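Local coordinates for tumor necrosis factor receptor superfamily member 16 (PDB 1SG1), which acts as a low-affinity receptor for nerve growth factor and probably for other neurotrophins, which its cysteine-rich extracellular repeats would engage, at residues E14-C19 against N32-E37; T59-L64 against A77-A82. One frame throughout, in Å; residues are numbered along the deposited sequence.

Contact 1 of 2, residues E14-C19 against N32-E37; sequences ECCKAC and NQTVCE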
loop_
_atom_site.group_PDB
_atom_site.type_symbol
_atom_site.label_atom_id
_atom_site.label_comp_id
_atom_site.label_asym_id
_atom_site.label_seq_id
_atom_site.Cartn_x
_atom_site.Cartn_y
_atom_site.Cartn_z
ATOM N N GLU C 14 39.385 4.766 25.750
ATOM C CA GLU C 14 38.803 3.790 24.834
ATOM C C GLU C 14 37.728 4.468 24.006
ATOM O O GLU C 14 36.910 5.228 24.528
ATOM C CB GLU C 14 38.177 2.611 25.577
ATOM C CG GLU C 14 39.169 1.615 26.131
ATOM C CD GLU C 14 39.809 2.080 27.420
ATOM O OE1 GLU C 14 40.494 3.126 27.406
ATOM O OE2 GLU C 14 39.626 1.396 28.452
ATOM N N CYS C 15 37.743 4.192 22.708
ATOM C CA CYS C 15 36.765 4.764 21.794
ATOM C C CYS C 15 35.432 4.067 22.020
ATOM O O CYS C 15 35.245 2.917 21.623
ATOM C CB CYS C 15 37.219 4.583 20.342
ATOM S SG CYS C 15 36.096 5.241 19.069
ATOM N N CYS C 16 34.515 4.768 22.677
ATOM C CA CYS C 16 33.197 4.232 22.967
ATOM C C CYS C 16 32.638 3.485 21.765
ATOM O O CYS C 16 32.797 3.921 20.624
ATOM C CB CYS C 16 32.259 5.376 23.329
ATOM S SG CYS C 16 32.757 6.193 24.877
ATOM N N LYS C 17 32.008 2.343 22.028
ATOM C CA LYS C 17 31.396 1.540 20.974
ATOM C C LYS C 17 30.085 2.223 20.624
ATOM O O LYS C 17 29.547 2.986 21.426
ATOM C CB LYS C 17 31.102 0.121 21.462
ATOM C CG LYS C 17 32.324 -0.753 21.646
ATOM C CD LYS C 17 31.934 -2.111 22.222
ATOM C CE LYS C 17 33.076 -3.115 22.114
ATOM N NZ LYS C 17 33.429 -3.393 20.686
ATOM N N ALA C 18 29.564 1.950 19.436
ATOM C CA ALA C 18 28.314 2.569 19.028
ATOM C C ALA C 18 27.167 1.574 18.906
ATOM O O ALA C 18 27.367 0.420 18.537
ATOM C CB ALA C 18 28.505 3.326 17.702
ATOM N N CYS C 19 25.951 2.053 19.231
ATOM C CA CYS C 19 24.738 1.246 19.152
ATOM C C CYS C 19 24.266 1.299 17.710
ATOM O O CYS C 19 23.794 2.322 17.231
ATOM C CB CYS C 19 23.652 1.795 20.075
ATOM S SG CYS C 19 24.151 1.834 21.820
ATOM N N ASN C 32 32.398 3.648 31.825
ATOM C CA ASN C 32 32.499 2.391 31.090
ATOM C C ASN C 32 32.185 2.520 29.589
ATOM O O ASN C 32 31.800 3.583 29.106
ATOM C CB ASN C 32 31.572 1.350 31.750
ATOM C CG ASN C 32 31.736 1.288 33.280
ATOM O OD1 ASN C 32 32.534 0.509 33.804
ATOM N ND2 ASN C 32 30.982 2.122 33.992
ATOM N N GLN C 33 32.354 1.410 28.877
ATOM C CA GLN C 33 32.150 1.305 27.427
ATOM C C GLN C 33 30.965 2.003 26.753
ATOM O O GLN C 33 31.131 3.072 26.178
ATOM C CB GLN C 33 32.120 -0.170 27.021
ATOM C CG GLN C 33 33.359 -0.655 26.287
ATOM C CD GLN C 33 33.703 0.202 25.080
ATOM O OE1 GLN C 33 32.821 0.764 24.425
ATOM N NE2 GLN C 33 34.995 0.296 24.769
ATOM N N THR C 34 29.804 1.348 26.776
ATOM C CA THR C 34 28.538 1.820 26.189
ATOM C C THR C 34 27.573 0.663 26.301
ATOM O O THR C 34 27.918 -0.463 25.931
ATOM C CB THR C 34 28.596 2.090 24.676
ATOM O OG1 THR C 34 29.518 3.139 24.397
ATOM C CG2 THR C 34 27.216 2.505 24.161
ATOM N N VAL C 35 26.366 0.922 26.785
ATOM C CA VAL C 35 25.385 -0.146 26.879
ATOM C C VAL C 35 24.230 0.070 25.895
ATOM O O VAL C 35 23.466 1.034 25.990
ATOM C CB VAL C 35 24.881 -0.319 28.340
ATOM C CG1 VAL C 35 24.510 1.004 28.913
ATOM C CG2 VAL C 35 23.706 -1.290 28.393
ATOM N N CYS C 36 24.141 -0.845 24.933
ATOM C CA CYS C 36 23.113 -0.825 23.894
ATOM C C CYS C 36 22.062 -1.911 24.092
ATOM O O CYS C 36 22.391 -3.071 24.347
ATOM C CB CYS C 36 23.744 -1.064 22.521
ATOM S SG CYS C 36 25.101 0.053 22.057
ATOM N N GLU C 37 20.815 -1.546 23.973
ATOM C CA GLU C 37 19.767 -2.551 24.024
ATOM C C GLU C 37 18.858 -2.326 22.814
ATOM O O GLU C 37 18.660 -1.197 22.379
ATOM C CB GLU C 37 18.966 -2.465 25.327
ATOM C CG GLU C 37 17.924 -1.362 25.367
ATOM C CD GLU C 37 17.048 -1.429 26.611
ATOM O OE1 GLU C 37 17.509 -1.014 27.699
ATOM O OE2 GLU C 37 15.898 -1.908 26.500
#

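Contact 2 of 2, residues T59-L64 against A77-A82; sequences TECLGL and AVCRCA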
loop_
_atom_site.group_PDB
_atom_site.type_symbol
_atom_site.label_atom_id
_atom_site.label_comp_id
_atom_site.label_asym_id
_atom_site.label_seq_id
_atom_site.Cartn_x
_atom_site.Cartn_y
_atom_site.Cartn_z
ATOM N N THR C 59 6.916 7.784 16.045
ATOM C CA THR C 59 5.954 8.848 15.760
ATOM C C THR C 59 4.549 8.240 15.696
ATOM O O THR C 59 4.337 7.218 15.060
ATOM C CB THR C 59 6.272 9.503 14.394
ATOM O OG1 THR C 59 7.559 10.131 14.445
ATOM C CG2 THR C 59 5.216 10.525 14.016
ATOM N N GLU C 60 3.585 8.860 16.362
ATOM C CA GLU C 60 2.224 8.341 16.337
ATOM C C GLU C 60 1.311 9.235 15.522
ATOM O O GLU C 60 1.413 10.455 15.569
ATOM C CB GLU C 60 1.637 8.253 17.733
ATOM C CG GLU C 60 2.483 7.578 18.768
ATOM C CD GLU C 60 1.672 7.300 20.005
ATOM O OE1 GLU C 60 0.918 8.215 20.419
ATOM O OE2 GLU C 60 1.781 6.182 20.553
ATOM N N CYS C 61 0.404 8.613 14.786
ATOM C CA CYS C 61 -0.530 9.346 13.965
ATOM C C CYS C 61 -1.707 9.710 14.848
ATOM O O CYS C 61 -2.417 8.842 15.355
ATOM C CB CYS C 61 -0.975 8.481 12.794
ATOM S SG CYS C 61 0.389 7.676 11.887
ATOM N N LEU C 62 -1.904 11.009 15.041
ATOM C CA LEU C 62 -2.968 11.483 15.893
ATOM C C LEU C 62 -4.041 12.169 15.084
ATOM O O LEU C 62 -3.752 12.710 14.041
ATOM C CB LEU C 62 -2.373 12.449 16.927
ATOM C CG LEU C 62 -1.001 12.015 17.486
ATOM C CD1 LEU C 62 -0.398 13.144 18.302
ATOM C CD2 LEU C 62 -1.135 10.750 18.332
ATOM N N GLY C 63 -5.280 12.123 15.567
ATOM C CA GLY C 63 -6.397 12.787 14.901
ATOM C C GLY C 63 -6.805 12.269 13.529
ATOM O O GLY C 63 -7.176 11.098 13.364
ATOM N N LEU C 64 -6.761 13.174 12.554
ATOM C CA LEU C 64 -7.091 12.871 11.170
ATOM C C LEU C 64 -5.884 12.256 10.470
ATOM O O LEU C 64 -5.927 11.990 9.270
ATOM C CB LEU C 64 -7.484 14.143 10.419
ATOM C CG LEU C 64 -8.838 14.786 10.705
ATOM C CD1 LEU C 64 -9.008 16.029 9.840
ATOM C CD2 LEU C 64 -9.958 13.778 10.437
ATOM N N ALA C 77 7.837 5.601 12.047
ATOM C CA ALA C 77 6.614 5.410 11.336
ATOM C C ALA C 77 6.384 6.679 10.530
ATOM O O ALA C 77 7.009 7.702 10.786
ATOM C CB ALA C 77 5.482 5.197 12.313
ATOM N N VAL C 78 5.499 6.595 9.543
ATOM C CA VAL C 78 5.147 7.745 8.750
ATOM C C VAL C 78 3.622 7.869 8.758
ATOM O O VAL C 78 2.909 6.880 8.701
ATOM C CB VAL C 78 5.698 7.643 7.319
ATOM C CG1 VAL C 78 5.583 8.981 6.656
ATOM C CG2 VAL C 78 7.168 7.205 7.345
ATOM N N CYS C 79 3.155 9.111 8.878
ATOM C CA CYS C 79 1.743 9.430 8.933
ATOM C C CYS C 79 1.302 10.403 7.862
ATOM O O CYS C 79 1.986 11.365 7.580
ATOM C CB CYS C 79 1.400 10.055 10.271
ATOM S SG CYS C 79 1.833 9.102 11.749
ATOM N N ARG C 80 0.137 10.160 7.282
ATOM C CA ARG C 80 -0.407 11.046 6.258
ATOM C C ARG C 80 -1.870 11.312 6.577
ATOM O O ARG C 80 -2.464 10.604 7.382
ATOM C CB ARG C 80 -0.271 10.405 4.872
ATOM C CG ARG C 80 1.077 10.678 4.212
ATOM C CD ARG C 80 1.091 10.288 2.729
ATOM N NE ARG C 80 1.564 8.925 2.493
ATOM C CZ ARG C 80 0.889 8.007 1.812
ATOM N NH1 ARG C 80 -0.300 8.294 1.297
ATOM N NH2 ARG C 80 1.412 6.802 1.633
ATOM N N CYS C 81 -2.454 12.336 5.982
ATOM C CA CYS C 81 -3.866 12.605 6.232
ATOM C C CYS C 81 -4.715 11.447 5.722
ATOM O O CYS C 81 -4.479 10.934 4.632
ATOM C CB CYS C 81 -4.305 13.896 5.541
ATOM S SG CYS C 81 -3.633 15.396 6.317
ATOM N N ALA C 82 -5.691 11.038 6.523
ATOM C CA ALA C 82 -6.607 9.946 6.180
ATOM C C ALA C 82 -7.205 10.034 4.758
ATOM O O ALA C 82 -7.117 11.063 4.083
ATOM C CB ALA C 82 -7.732 9.879 7.216
#

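Contact 1 of 2, residues E14-C19 against N32-E37
Cys19 and Cys36 are joined covalently: their SG atoms lie 2.0 Å apart, and the torsion about the S-S bond is -89°, close to the relaxed quarter turn. The cystine ties the loop 14-19 to strand 35-38, with the two backbones running nearly parallel.

Further back, Gln33 supplies the hydrogen bond of the contact. Its chain bends at chi2 (-53°), which carries CD back toward the loop, and OE1 accepts Lys17 N at 3.0 Å. The donor lies in the plane of the carboxamide carbonyl, while the bond itself is bent, with 145° at the hydrogen. An alanine in place of Gln33 would probably leave Lys17 N without this acceptor and the lysine stem without its amide neighbour.

Packing fills in round these two links. The Lys17 side chain crosses that of Gln33 obliquely, its CG 3.2 Å from OE1. Thr34 CB stands 3.5 Å from Lys17 O, and Thr34 CG2 approaches Cys19 SG to 3.9 Å.

Cys16-Cys29 and Cys15-Cys4 tie the same loop to other parts of the chain. The chemistry of the contact itself therefore implies one covalent bridge, with a bent hydrogen bond, Lys17 N to Gln33 OE1, as the directional polar link beside it.

Contact 2 of 2, residues T59-L64 against A77-A82
Cys61 and Cys79 point their CB atoms at each other across the contact and close it with a disulfide, SG to SG 2.0 Å. In each cysteine SG lies anti to the carbonyl carbon and beside the backbone N (chi1 -49° in Cys61), and the torsion about the S-S bond is -86°. The two CB atoms of Cys61 and Cys79 are thereby 3.8 Å apart, and Cys61 SG lies 3.0 Å from Cys79 CB.

On one side of this bridge Thr59 and Ala77 face each other. The methyl CB of Ala77 comes up to Thr59 O at 3.6 Å, and Thr59 CG2 lies more loosely against Cys79 SG, at 4.3 Å. Thr59 OG1 is engaged with Asp76 instead, just ahead of the second segment.

Past the bridge the two backbones meet again at Leu64. Ala82 N donates a hydrogen bond to Leu64 O at 2.9 Å, nearly straight (167° at the hydrogen); the Ala82 CB rests 3.5 Å from the same oxygen.

Strand 78-81 pairs antiparallel with strand 65-69 through Val78 and Arg80, and Met67 of that partner touches Cys61. Leu64 reaches Tyr85 of strand 85-87, while Cys81 bonds to Cys94, so the contact leads directly into the following cysteine-rich region.

Overall arrangement
Contacts 1 and 2 follow in series along the chain, the first closing before the second opens. Their centres are 34 Å apart and their nearest atoms about 16 Å, so they do not touch. They share no sheet: contact 1 uses strand 35-38, paired antiparallel with 23-27, and contact 2 uses strand 78-81, paired with 65-69. The plan nevertheless recurs, since in each the disulfide joins a loop to the later strand of such a hairpin, and a second disulfide, Cys16-Cys29 or Cys58-Cys71, interleaves with it. Contact 1 lies toward the N-terminal end, contact 2 near the middle, consistent with the elongated, repeat-built ectodomain of this receptor family.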